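Local coordinates for protein dephospho-CoA kinase (Legionella pneumophila subsp. pneumophila, PDB 4TTR) that probably catalyses the ATP-dependent phosphorylation of the 3'-hydroxyl of dephospho-CoA, the last step of coenzyme A biosynthesis, at residues Ser37-Asn42 with Ala198-Leu203; Gln62-His67 with Gly77-Lys82; Ser70-Asn75 with Lys82-Ile87. All coordinates share one frame; numbering follows the deposited sequence. Where two conformers were deposited one is given.

Interaction 1: residues Ser37-Asn42 with Ala198-Leu203; sequences SELGIN and AKVNKL
L39 points from the turn after helix 29-38 toward helix 192-213, where its two methyls part company, one going to V200 and the other to N201. The leucine and valine side chains meet at a slant, and L39 CD1 lies 4.1 Å from V200 CG1. On the leucine, CG lies beside the backbone N (chi1 -72°) and the fork faces helix 192-213; on V200, CG1 is the branch anti to the backbone N (chi1 167°). The second leucine methyl, CD2, comes within 4.2 Å of N201 ND2. N201 sets off along the flank of its helix and only its amide end bends nearer; ND2 also gives a weak hydrogen bond to the K197 carbonyl of the preceding turn.

L39 directly precedes G40, the C-prime residue (phi 87°) of the Schellman motif that ends helix 29-38; I41 N bonds to F36 O, and G40 N to S37 O at 3.0 Å. V200 extends the apolar layer inward, touching V32, F35 and F36 of helix 29-38 and L187 of strand 185-188, and H204 packs on L39. Helix 29-38 begins within the P-loop, whose ATP-binding residues 26-31 are predicted. Across the two segments no hydrogen bond or charge pair forms, so van der Waals packing over 108 Å² joins them, with little directional chemistry of its own.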
ATOM      1  N   SER A  37     -11.442  -8.448   2.142  1.00 14.06           N
ATOM      2  CA  SER A  37     -11.079  -9.740   2.707  1.00 17.52           C
ATOM      3  C   SER A  37     -12.322 -10.457   3.217  1.00 16.91           C
ATOM      4  O   SER A  37     -12.506 -11.654   3.000  1.00 15.66           O
ATOM      5  CB  SER A  37     -10.070  -9.554   3.846  1.00 20.15           C
ATOM      6  OG  SER A  37      -9.299 -10.723   4.042  1.00 38.41           O
ATOM      7  N   GLU A  38     -13.179  -9.700   3.891  1.00 16.45           N
ATOM      8  CA  GLU A  38     -14.362 -10.261   4.519  1.00 18.57           C
ATOM      9  C   GLU A  38     -15.438 -10.625   3.498  1.00 17.24           C
ATOM     10  O   GLU A  38     -16.406 -11.305   3.833  1.00 19.91           O
ATOM     11  CB  GLU A  38     -14.908  -9.279   5.554  1.00 17.17           C
ATOM     12  CG  GLU A  38     -13.989  -9.120   6.759  1.00 18.81           C
ATOM     13  CD  GLU A  38     -14.371  -7.954   7.651  1.00 20.54           C
ATOM     14  OE1 GLU A  38     -15.387  -7.285   7.367  1.00 24.19           O
ATOM     15  OE2 GLU A  38     -13.658  -7.708   8.643  1.00 25.14           O
ATOM     16  N   LEU A  39     -15.262 -10.179   2.256  1.00 16.78           N
ATOM     17  CA  LEU A  39     -16.146 -10.580   1.160  1.00 15.41           C
ATOM     18  C   LEU A  39     -15.598 -11.808   0.440  1.00 18.19           C
ATOM     19  O   LEU A  39     -16.097 -12.193  -0.616  1.00 16.49           O
ATOM     20  CB  LEU A  39     -16.330  -9.429   0.171  1.00 16.05           C
ATOM     21  CG  LEU A  39     -17.202  -8.276   0.672  1.00 17.84           C
ATOM     22  CD1 LEU A  39     -17.019  -7.040  -0.197  1.00 15.74           C
ATOM     23  CD2 LEU A  39     -18.670  -8.689   0.716  1.00 17.36           C
ATOM     24  N   GLY A  40     -14.558 -12.410   1.012  1.00 15.28           N
ATOM     25  CA  GLY A  40     -13.999 -13.641   0.491  1.00 15.35           C
ATOM     26  C   GLY A  40     -12.957 -13.427  -0.586  1.00 17.06           C
ATOM     27  O   GLY A  40     -12.602 -14.364  -1.301  1.00 15.09           O
ATOM     28  N   ILE A  41     -12.466 -12.199  -0.711  1.00 12.15           N
ATOM     29  CA  ILE A  41     -11.445 -11.891  -1.707  1.00 13.43           C
ATOM     30  C   ILE A  41     -10.049 -12.086  -1.126  1.00 17.41           C
ATOM     31  O   ILE A  41      -9.761 -11.647  -0.013  1.00 16.41           O
ATOM     32  CB  ILE A  41     -11.580 -10.448  -2.235  1.00 14.96           C
ATOM     33  CG1 ILE A  41     -12.962 -10.235  -2.859  1.00 15.12           C
ATOM     34  CG2 ILE A  41     -10.484 -10.137  -3.254  1.00 13.47           C
ATOM     35  CD1 ILE A  41     -13.308 -11.208  -3.993  1.00 12.12           C
ATOM     36  N   ASN A  42      -9.192 -12.751  -1.895  1.00 15.66           N
ATOM     37  CA  ASN A  42      -7.790 -12.911  -1.534  1.00 17.67           C
ATOM     38  C   ASN A  42      -7.063 -11.575  -1.633  1.00 16.77           C
ATOM     39  O   ASN A  42      -7.028 -10.960  -2.699  1.00 16.50           O
ATOM     40  CB  ASN A  42      -7.110 -13.940  -2.444  1.00 19.10           C
ATOM     41  CG  ASN A  42      -7.514 -15.383  -2.134  1.00 21.80           C
ATOM     42  OD1 ASN A  42      -6.795 -16.315  -2.490  1.00 23.75           O
ATOM     43  ND2 ASN A  42      -8.657 -15.572  -1.478  1.00 26.09           N
ATOM     44  N   ALA A 198     -20.179   0.057   2.456  1.00 17.32           N
ATOM     45  CA  ALA A 198     -21.140   0.082   1.363  1.00 15.72           C
ATOM     46  C   ALA A 198     -20.422   0.315   0.041  1.00 12.77           C
ATOM     47  O   ALA A 198     -20.702  -0.347  -0.953  1.00 14.18           O
ATOM     48  CB  ALA A 198     -22.189   1.155   1.600  1.00 22.11           C
ATOM     49  N   LYS A 199     -19.482   1.251   0.038  1.00 13.94           N
ATOM     50  CA  LYS A 199     -18.728   1.564  -1.167  1.00 14.13           C
ATOM     51  C   LYS A 199     -17.877   0.378  -1.625  1.00 13.05           C
ATOM     52  O   LYS A 199     -17.820   0.079  -2.818  1.00 10.26           O
ATOM     53  CB  LYS A 199     -17.855   2.796  -0.933  1.00 12.06           C
ATOM     54  CG  LYS A 199     -18.654   4.087  -0.916  1.00 14.17           C
ATOM     55  CD  LYS A 199     -17.775   5.300  -0.770  1.00 13.89           C
ATOM     56  CE  LYS A 199     -18.533   6.564  -1.129  1.00 15.41           C
ATOM     57  NZ  LYS A 199     -17.660   7.755  -1.036  1.00 13.50           N
ATOM     58  N   VAL A 200     -17.225  -0.295  -0.681  1.00  9.39           N
ATOM     59  CA  VAL A 200     -16.438  -1.483  -0.999  1.00 11.49           C
ATOM     60  C   VAL A 200     -17.330  -2.565  -1.612  1.00 12.13           C
ATOM     61  O   VAL A 200     -16.933  -3.239  -2.555  1.00 14.13           O
ATOM     62  CB  VAL A 200     -15.717  -2.035   0.254  1.00 10.59           C
ATOM     63  CG1 VAL A 200     -15.163  -3.434   0.006  1.00 12.77           C
ATOM     64  CG2 VAL A 200     -14.595  -1.098   0.670  1.00 11.58           C
ATOM     65  N   ASN A 201     -18.535  -2.721  -1.076  1.00 12.99           N
ATOM     66  CA  ASN A 201     -19.484  -3.685  -1.616  1.00 15.94           C
ATOM     67  C   ASN A 201     -19.777  -3.439  -3.092  1.00 14.16           C
ATOM     68  O   ASN A 201     -19.759  -4.368  -3.891  1.00 13.50           O
ATOM     69  CB  ASN A 201     -20.789  -3.659  -0.820  1.00 19.65           C
ATOM     70  CG  ASN A 201     -20.989  -4.913   0.005  1.00 34.60           C
ATOM     71  OD1 ASN A 201     -21.605  -5.877  -0.451  1.00 51.58           O
ATOM     72  ND2 ASN A 201     -20.458  -4.913   1.222  1.00 26.70           N
ATOM     73  N   LYS A 202     -20.035  -2.187  -3.457  1.00 14.57           N
ATOM     74  CA  LYS A 202     -20.340  -1.858  -4.848  1.00 15.94           C
ATOM     75  C   LYS A 202     -19.134  -2.070  -5.758  1.00 13.71           C
ATOM     76  O   LYS A 202     -19.290  -2.480  -6.903  1.00 11.36           O
ATOM     77  CB  LYS A 202     -20.835  -0.418  -4.965  1.00 16.79           C
ATOM     78  CG  LYS A 202     -22.172  -0.184  -4.289  1.00 26.64           C
ATOM     79  CD  LYS A 202     -22.868   1.042  -4.843  1.00 37.55           C
ATOM     80  CE  LYS A 202     -23.882   1.596  -3.857  1.00 45.20           C
ATOM     81  NZ  LYS A 202     -23.222   2.262  -2.699  1.00 48.07           N
ATOM     82  N   LEU A 203     -17.936  -1.798  -5.247  1.00 13.24           N
ATOM     83  CA  LEU A 203     -16.717  -2.037  -6.012  1.00 12.05           C
ATOM     84  C   LEU A 203     -16.531  -3.534  -6.212  1.00 10.72           C
ATOM     85  O   LEU A 203     -16.196  -3.991  -7.304  1.00 10.94           O
ATOM     86  CB  LEU A 203     -15.497  -1.437  -5.307  1.00 10.25           C
ATOM     87  CG  LEU A 203     -15.415   0.092  -5.274  1.00 12.50           C
ATOM     88  CD1 LEU A 203     -14.329   0.558  -4.313  1.00 10.91           C
ATOM     89  CD2 LEU A 203     -15.166   0.648  -6.664  1.00 12.54           C
TER

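Interaction 2: residues Gln62-His67 with Gly77-Lys82; sequences QDIISH and GELDRK. With PO4 (phosphate ion), chain C.
I65 and L79 bring the two backbones nearest, with 8.0 Å between their CA atoms, where helix 59-68 passes the extended residues leading into helix 81-90. L79 points at the helix and puts its CD2 methyl against two successive isoleucines: it lies 3.6 Å from I65 CG1 and 3.9 Å from I64 CG2. Its other methyl, CD1, meets I64 CD1 at 4.0 Å, so I64 touches both prongs of the leucine, the two side chains crossing at about a right angle. I65 starts along the flank of its helix; CG1, anti to the carbonyl carbon (chi1 -68°), brings its end in to the leucine.

This is a helix-loop-helix connection in the helical region between strands 42-45 and 122-125, and L98 and L101 of helix 92-115 close over I64 while I84 packs on both I64 and L79. Past L79, D80 is the N-cap of helix 81-90, with OD1 taking the R83 backbone N-H; it is also the centre of an inverse gamma turn.

R81 turns to a different partner, a phosphate ion that probably came from the crystallisation liquor. Its chain, extended from CG to NE, carries the guanidinium out to the ion, where NH1 makes a weak, bent hydrogen bond (3.1 Å, 127°) to phosphate O3, which lies oblique to the guanidinium plane. NH1 is also hydrogen-bonded to T54 OG1.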
ATOM      1  N   GLN A  62      20.258  -7.445   5.079  1.00 15.14           N
ATOM      2  CA  GLN A  62      21.691  -7.183   5.095  1.00 16.10           C
ATOM      3  C   GLN A  62      22.057  -6.001   4.197  1.00 16.80           C
ATOM      4  O   GLN A  62      22.863  -5.153   4.581  1.00 15.91           O
ATOM      5  CB  GLN A  62      22.462  -8.435   4.664  1.00 14.07           C
ATOM      6  CG  GLN A  62      22.408  -9.572   5.689  1.00 15.26           C
ATOM      7  CD  GLN A  62      22.716 -10.940   5.095  1.00 15.97           C
ATOM      8  OE1 GLN A  62      22.922 -11.078   3.890  1.00 15.33           O
ATOM      9  NE2 GLN A  62      22.749 -11.959   5.948  1.00 16.99           N
ATOM     10  N   ASP A  63      21.466  -5.946   3.007  1.00 14.96           N
ATOM     11  CA  ASP A  63      21.765  -4.884   2.052  1.00 15.49           C
ATOM     12  C   ASP A  63      21.250  -3.531   2.536  1.00 18.11           C
ATOM     13  O   ASP A  63      21.876  -2.500   2.297  1.00 16.64           O
ATOM     14  CB  ASP A  63      21.162  -5.201   0.685  1.00 17.62           C
ATOM     15  CG  ASP A  63      21.720  -6.473   0.078  1.00 21.32           C
ATOM     16  OD1 ASP A  63      22.817  -6.907   0.488  1.00 19.39           O
ATOM     17  OD2 ASP A  63      21.059  -7.035  -0.818  1.00 25.59           O
ATOM     18  N   ILE A  64      20.103  -3.543   3.204  1.00 14.33           N
ATOM     19  CA  ILE A  64      19.515  -2.332   3.760  1.00 15.65           C
ATOM     20  C   ILE A  64      20.429  -1.724   4.827  1.00 17.49           C
ATOM     21  O   ILE A  64      20.696  -0.521   4.813  1.00 14.10           O
ATOM     22  CB  ILE A  64      18.116  -2.627   4.359  1.00 12.79           C
ATOM     23  CG1 ILE A  64      17.103  -2.816   3.229  1.00 17.16           C
ATOM     24  CG2 ILE A  64      17.642  -1.490   5.266  1.00 18.20           C
ATOM     25  CD1 ILE A  64      15.779  -3.409   3.668  1.00 13.30           C
ATOM     26  N   ILE A  65      20.912  -2.557   5.742  1.00 15.46           N
ATOM     27  CA  ILE A  65      21.760  -2.085   6.835  1.00 15.99           C
ATOM     28  C   ILE A  65      23.127  -1.650   6.322  1.00 16.47           C
ATOM     29  O   ILE A  65      23.699  -0.678   6.814  1.00 15.51           O
ATOM     30  CB  ILE A  65      21.917  -3.172   7.913  1.00 15.80           C
ATOM     31  CG1 ILE A  65      20.578  -3.380   8.616  1.00 16.61           C
ATOM     32  CG2 ILE A  65      22.987  -2.792   8.941  1.00 18.00           C
ATOM     33  CD1 ILE A  65      20.487  -4.667   9.395  1.00 18.85           C
ATOM     34  N   SER A  66      23.658  -2.360   5.334  1.00 14.02           N
ATOM     35  CA  SER A  66      24.936  -1.984   4.748  0.66 18.43           C
ATOM     36  C   SER A  66      24.796  -0.664   3.996  1.00 19.37           C
ATOM     37  O   SER A  66      25.705   0.166   4.000  1.00 20.49           O
ATOM     38  CB  SER A  66      25.449  -3.080   3.813  0.66 20.06           C
ATOM     39  OG  SER A  66      25.081  -2.824   2.470  0.66 33.37           O
ATOM     40  N   HIS A  67      23.645  -0.471   3.360  1.00 17.16           N
ATOM     41  CA  HIS A  67      23.395   0.729   2.566  1.00 18.69           C
ATOM     42  C   HIS A  67      23.169   1.967   3.428  1.00 15.06           C
ATOM     43  O   HIS A  67      23.807   3.000   3.226  1.00 15.58           O
ATOM     44  CB  HIS A  67      22.183   0.508   1.659  1.00 17.48           C
ATOM     45  CG  HIS A  67      21.914   1.641   0.721  1.00 16.39           C
ATOM     46  ND1 HIS A  67      22.651   1.850  -0.424  1.00 18.37           N
ATOM     47  CD2 HIS A  67      20.985   2.626   0.757  1.00 16.96           C
ATOM     48  CE1 HIS A  67      22.188   2.914  -1.054  1.00 20.10           C
ATOM     49  NE2 HIS A  67      21.179   3.406  -0.359  1.00 17.76           N
ATOM     50  N   GLY A  77      18.468  -5.616  16.815  1.00 31.73           N
ATOM     51  CA  GLY A  77      18.977  -6.215  15.598  1.00 33.78           C
ATOM     52  C   GLY A  77      17.875  -6.230  14.552  1.00 32.54           C
ATOM     53  O   GLY A  77      18.075  -6.672  13.424  1.00 33.75           O
ATOM     54  N   GLU A  78      16.698  -5.745  14.942  1.00 30.37           N
ATOM     55  CA  GLU A  78      15.583  -5.565  14.023  1.00 30.93           C
ATOM     56  C   GLU A  78      15.735  -4.224  13.308  1.00 24.07           C
ATOM     57  O   GLU A  78      16.369  -3.307  13.831  1.00 19.57           O
ATOM     58  CB  GLU A  78      14.254  -5.624  14.781  1.00 32.43           C
ATOM     59  CG  GLU A  78      13.109  -6.214  13.992  1.00 45.64           C
ATOM     60  CD  GLU A  78      13.316  -7.687  13.686  1.00 58.35           C
ATOM     61  OE1 GLU A  78      13.515  -8.475  14.637  1.00 50.27           O
ATOM     62  OE2 GLU A  78      13.288  -8.055  12.494  1.00 56.48           O
ATOM     63  N   LEU A  79      15.161  -4.107  12.116  1.00 23.95           N
ATOM     64  CA  LEU A  79      15.226  -2.854  11.371  1.00 22.05           C
ATOM     65  C   LEU A  79      14.409  -1.763  12.050  1.00 20.74           C
ATOM     66  O   LEU A  79      13.327  -2.019  12.579  1.00 20.49           O
ATOM     67  CB  LEU A  79      14.727  -3.045   9.939  1.00 21.78           C
ATOM     68  CG  LEU A  79      15.655  -3.736   8.939  1.00 21.11           C
ATOM     69  CD1 LEU A  79      14.952  -3.861   7.597  1.00 19.21           C
ATOM     70  CD2 LEU A  79      16.966  -2.984   8.781  1.00 19.15           C
ATOM     71  N   ASP A  80      14.948  -0.549  12.039  1.00 19.28           N
ATOM     72  CA  ASP A  80      14.212   0.626  12.485  1.00 21.40           C
ATOM     73  C   ASP A  80      13.321   1.099  11.345  1.00 19.65           C
ATOM     74  O   ASP A  80      13.707   1.962  10.554  1.00 19.32           O
ATOM     75  CB  ASP A  80      15.172   1.735  12.924  1.00 19.88           C
ATOM     76  CG  ASP A  80      14.458   2.903  13.582  1.00 22.91           C
ATOM     77  OD1 ASP A  80      13.228   3.045  13.404  1.00 21.30           O
ATOM     78  OD2 ASP A  80      15.132   3.686  14.281  1.00 23.08           O
ATOM     79  N   ARG A  81      12.123   0.531  11.268  1.00 19.07           N
ATOM     80  CA  ARG A  81      11.241   0.753  10.131  1.00 23.07           C
ATOM     81  C   ARG A  81      10.664   2.163  10.108  1.00 20.76           C
ATOM     82  O   ARG A  81      10.415   2.712   9.035  1.00 22.59           O
ATOM     83  CB  ARG A  81      10.120  -0.283  10.137  1.00 21.74           C
ATOM     84  CG  ARG A  81      10.635  -1.685   9.876  1.00 23.16           C
ATOM     85  CD  ARG A  81       9.519  -2.706   9.791  1.00 29.99           C
ATOM     86  NE  ARG A  81      10.043  -4.071   9.787  1.00 23.94           N
ATOM     87  CZ  ARG A  81      10.660  -4.635   8.753  1.00 22.84           C
ATOM     88  NH1 ARG A  81      10.847  -3.959   7.628  1.00 24.06           N
ATOM     89  NH2 ARG A  81      11.097  -5.883   8.847  1.00 23.27           N
ATOM     90  N   LYS A  82      10.456   2.747  11.284  1.00 21.35           N
ATOM     91  CA  LYS A  82      10.014   4.136  11.377  1.00 25.91           C
ATOM     92  C   LYS A  82      11.061   5.034  10.734  1.00 23.62           C
ATOM     93  O   LYS A  82      10.740   5.893   9.914  1.00 23.23           O
ATOM     94  CB  LYS A  82       9.782   4.543  12.837  1.00 33.39           C
ATOM     95  CG  LYS A  82       8.513   5.357  13.077  1.00 41.11           C
ATOM     96  CD  LYS A  82       8.609   6.771  12.515  0.66 42.77           C
ATOM     97  CE  LYS A  82       9.021   7.778  13.582  0.63 42.05           C
ATOM     98  NZ  LYS A  82       9.100   9.166  13.041  1.00 42.00           N
TER
HETATM   99  P   PO4 C 302      10.204  -1.745   4.982  1.00 77.36           P
HETATM  100  O1  PO4 C 302      11.368  -1.315   5.841  1.00 38.59           O
HETATM  101  O2  PO4 C 302       9.799  -0.613   4.068  1.00 59.05           O
HETATM  102  O3  PO4 C 302       9.041  -2.117   5.871  1.00 63.30           O
HETATM  103  O4  PO4 C 302      10.601  -2.942   4.151  1.00 39.20           O

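Interaction 3: residues Ser70-Asn75 with Lys82-Ile87; sequences SSVVLN and KRIRDI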
ATOM      1  N   SER A  70      24.478   1.820  10.337  1.00 15.57           N
ATOM      2  CA  SER A  70      24.071   1.339  11.650  1.00 16.55           C
ATOM      3  C   SER A  70      22.862   2.065  12.238  1.00 18.02           C
ATOM      4  O   SER A  70      22.227   1.555  13.160  1.00 17.55           O
ATOM      5  CB  SER A  70      25.250   1.455  12.619  1.00 19.05           C
ATOM      6  OG  SER A  70      25.786   2.768  12.608  1.00 19.23           O
ATOM      7  N   SER A  71      22.540   3.246  11.714  1.00 18.32           N
ATOM      8  CA  SER A  71      21.452   4.049  12.273  1.00 16.10           C
ATOM      9  C   SER A  71      20.082   3.374  12.117  1.00 16.41           C
ATOM     10  O   SER A  71      19.170   3.637  12.904  1.00 15.88           O
ATOM     11  CB  SER A  71      21.419   5.443  11.625  1.00 17.78           C
ATOM     12  OG  SER A  71      20.880   5.404  10.313  1.00 16.37           O
ATOM     13  N   VAL A  72      19.935   2.506  11.118  1.00 16.77           N
ATOM     14  CA  VAL A  72      18.648   1.849  10.881  1.00 17.31           C
ATOM     15  C   VAL A  72      18.549   0.477  11.547  1.00 19.63           C
ATOM     16  O   VAL A  72      17.606  -0.269  11.291  1.00 20.42           O
ATOM     17  CB  VAL A  72      18.357   1.684   9.370  1.00 17.39           C
ATOM     18  CG1 VAL A  72      18.305   3.051   8.688  1.00 15.60           C
ATOM     19  CG2 VAL A  72      19.380   0.784   8.705  1.00 17.73           C
ATOM     20  N   VAL A  73      19.520   0.154  12.400  1.00 19.81           N
ATOM     21  CA  VAL A  73      19.493  -1.083  13.180  1.00 22.75           C
ATOM     22  C   VAL A  73      19.141  -0.785  14.633  1.00 21.47           C
ATOM     23  O   VAL A  73      19.907  -0.131  15.334  1.00 25.96           O
ATOM     24  CB  VAL A  73      20.856  -1.819  13.162  1.00 25.23           C
ATOM     25  CG1 VAL A  73      20.655  -3.314  13.383  1.00 33.25           C
ATOM     26  CG2 VAL A  73      21.598  -1.568  11.863  1.00 35.15           C
ATOM     27  N   LEU A  74      17.988  -1.263  15.087  1.00 24.12           N
ATOM     28  CA  LEU A  74      17.622  -1.126  16.491  1.00 25.97           C
ATOM     29  C   LEU A  74      18.532  -1.997  17.352  1.00 29.18           C
ATOM     30  O   LEU A  74      19.228  -2.872  16.836  1.00 26.91           O
ATOM     31  CB  LEU A  74      16.162  -1.516  16.713  1.00 24.48           C
ATOM     32  CG  LEU A  74      15.106  -0.694  15.976  1.00 22.78           C
ATOM     33  CD1 LEU A  74      13.743  -1.348  16.128  1.00 24.69           C
ATOM     34  CD2 LEU A  74      15.074   0.733  16.493  1.00 24.92           C
ATOM     35  N   ASN A  75      18.529  -1.760  18.661  1.00 33.36           N
ATOM     36  CA  ASN A  75      19.283  -2.598  19.589  1.00 35.18           C
ATOM     37  C   ASN A  75      18.846  -4.052  19.447  1.00 36.11           C
ATOM     38  O   ASN A  75      19.633  -4.971  19.666  1.00 36.07           O
ATOM     39  CB  ASN A  75      19.095  -2.124  21.033  1.00 52.43           C
ATOM     40  CG  ASN A  75      19.621  -0.716  21.262  1.00 53.72           C
ATOM     41  OD1 ASN A  75      20.609  -0.300  20.656  1.00 50.19           O
ATOM     42  ND2 ASN A  75      18.958   0.028  22.143  1.00 52.58           N
ATOM     43  N   LYS A  82      10.456   2.747  11.284  1.00 21.35           N
ATOM     44  CA  LYS A  82      10.014   4.136  11.377  1.00 25.91           C
ATOM     45  C   LYS A  82      11.061   5.034  10.734  1.00 23.62           C
ATOM     46  O   LYS A  82      10.740   5.893   9.914  1.00 23.23           O
ATOM     47  CB  LYS A  82       9.782   4.543  12.837  1.00 33.39           C
ATOM     48  CG  LYS A  82       8.513   5.357  13.077  1.00 41.11           C
ATOM     49  CD  LYS A  82       8.609   6.771  12.515  0.66 42.77           C
ATOM     50  CE  LYS A  82       9.021   7.778  13.582  0.63 42.05           C
ATOM     51  NZ  LYS A  82       9.100   9.166  13.041  1.00 42.00           N
ATOM     52  N   ARG A  83      12.321   4.813  11.100  1.00 22.11           N
ATOM     53  CA  ARG A  83      13.418   5.614  10.576  1.00 19.87           C
ATOM     54  C   ARG A  83      13.547   5.442   9.071  1.00 20.04           C
ATOM     55  O   ARG A  83      13.735   6.416   8.341  1.00 21.00           O
ATOM     56  CB  ARG A  83      14.733   5.243  11.260  1.00 18.90           C
ATOM     57  CG  ARG A  83      15.923   6.011  10.724  1.00 20.26           C
ATOM     58  CD  ARG A  83      17.138   5.865  11.619  1.00 16.96           C
ATOM     59  NE  ARG A  83      18.265   6.662  11.133  1.00 17.79           N
ATOM     60  CZ  ARG A  83      18.469   7.943  11.431  1.00 17.05           C
ATOM     61  NH1 ARG A  83      17.625   8.601  12.218  1.00 18.75           N
ATOM     62  NH2 ARG A  83      19.523   8.571  10.934  1.00 14.43           N
ATOM     63  N   ILE A  84      13.449   4.202   8.607  1.00 18.55           N
ATOM     64  CA  ILE A  84      13.554   3.926   7.181  1.00 19.28           C
ATOM     65  C   ILE A  84      12.437   4.646   6.425  1.00 20.18           C
ATOM     66  O   ILE A  84      12.691   5.262   5.391  1.00 18.83           O
ATOM     67  CB  ILE A  84      13.521   2.410   6.901  1.00 19.61           C
ATOM     68  CG1 ILE A  84      14.839   1.790   7.366  1.00 20.09           C
ATOM     69  CG2 ILE A  84      13.316   2.129   5.411  1.00 18.15           C
ATOM     70  CD1 ILE A  84      14.890   0.272   7.341  1.00 18.79           C
ATOM     71  N   ARG A  85      11.214   4.600   6.947  1.00 19.50           N
ATOM     72  CA  ARG A  85      10.098   5.304   6.315  1.00 26.34           C
ATOM     73  C   ARG A  85      10.370   6.802   6.208  1.00 20.05           C
ATOM     74  O   ARG A  85      10.095   7.413   5.176  1.00 20.97           O
ATOM     75  CB  ARG A  85       8.798   5.070   7.087  1.00 27.74           C
ATOM     76  CG  ARG A  85       8.044   3.831   6.640  1.00 41.87           C
ATOM     77  CD  ARG A  85       6.713   3.670   7.365  1.00 40.51           C
ATOM     78  NE  ARG A  85       6.791   2.682   8.443  1.00 49.38           N
ATOM     79  CZ  ARG A  85       6.539   2.921   9.730  1.00 43.69           C
ATOM     80  NH1 ARG A  85       6.176   4.130  10.152  1.00 39.92           N
ATOM     81  NH2 ARG A  85       6.649   1.933  10.609  1.00 42.30           N
ATOM     82  N   ASP A  86      10.913   7.385   7.271  1.00 21.80           N
ATOM     83  CA  ASP A  86      11.281   8.799   7.263  1.00 19.38           C
ATOM     84  C   ASP A  86      12.294   9.089   6.161  1.00 20.31           C
ATOM     85  O   ASP A  86      12.203  10.109   5.481  1.00 18.50           O
ATOM     86  CB  ASP A  86      11.859   9.225   8.617  1.00 21.83           C
ATOM     87  CG  ASP A  86      10.836   9.161   9.739  1.00 25.07           C
ATOM     88  OD1 ASP A  86       9.628   9.062   9.444  1.00 26.76           O
ATOM     89  OD2 ASP A  86      11.243   9.216  10.919  1.00 31.54           O
ATOM     90  N   ILE A  87      13.257   8.189   5.988  1.00 19.15           N
ATOM     91  CA  ILE A  87      14.286   8.364   4.970  1.00 17.67           C
ATOM     92  C   ILE A  87      13.682   8.238   3.577  1.00 18.64           C
ATOM     93  O   ILE A  87      13.929   9.072   2.705  1.00 19.55           O
ATOM     94  CB  ILE A  87      15.436   7.335   5.143  1.00 19.17           C
ATOM     95  CG1 ILE A  87      16.216   7.631   6.427  1.00 15.05           C
ATOM     96  CG2 ILE A  87      16.383   7.367   3.939  1.00 19.29           C
ATOM     97  CD1 ILE A  87      17.274   6.593   6.784  1.00 18.00           C
TER
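A mixed contact, an apolar patch with one weak hydrogen bond at its edge, joins the loop after helix 59-68 to the first turns of helix 81-90 and buries 207 Å² between them. S71 and R83 make its polar, outer part. R83 has CG anti to the backbone N (chi1 178°) and stays extended to NE, which lets the chain reach across to the serine. There NE donates a weak hydrogen bond to S71 OG, 3.0 Å long and bent to 147°, with the oxygen at the guanidinium edge near its plane. The aliphatic part of the arginine also lies close to the loop backbone, R83 CD being 3.3 Å from S71 O.

V72 and I84, both buried, form the apolar part together with I87, and V72 meets them through one methyl. CG1, anti to the carbonyl carbon, sits 3.9 Å from I84 CG1 and 4.2 Å from I87 CD1, residues one turn apart on the helix; the valine side chain crosses both isoleucines at about a right angle. R83 CD, 4.2 Å from V72 CG1, links this patch to the S71-R83 hydrogen bond. I87 packs further on F68, so the patch continues to helix 59-68.

K82 is paired within its own helix: its NZ forms a salt bridge with D86 OD2 one turn on (3.0 Å), entering on the syn side of the carboxylate. The loop itself begins as a short 3-10 segment, 70-72, tied by V73 N to S70 O. Folded back against the second helix, it completes a helix-loop-helix connection (59-68, loop, 81-90) in the helical region inserted between strands 42-45 and 122-125 of the P-loop kinase fold.

In the fold
Interactions 2 and 3 are adjacent: their centres lie 6 Å apart, they share K82, and both use helix 81-90. Their segments alternate along the chain, and they join where D80 N meets V72 O at 2.8 Å, a probable hydrogen bond, and where I65 CG2 packs on V73 CG2 at 3.5 Å. Interaction 1 lies across the molecule, its centre 35 Å from each of theirs and its nearest atoms about 21 Å away. It is the one near the nucleotide site: the V200 side chain is about 7 Å from that of T31, a predicted ATP-binding residue, and about 11 Å from the bound 1,3-butanediol.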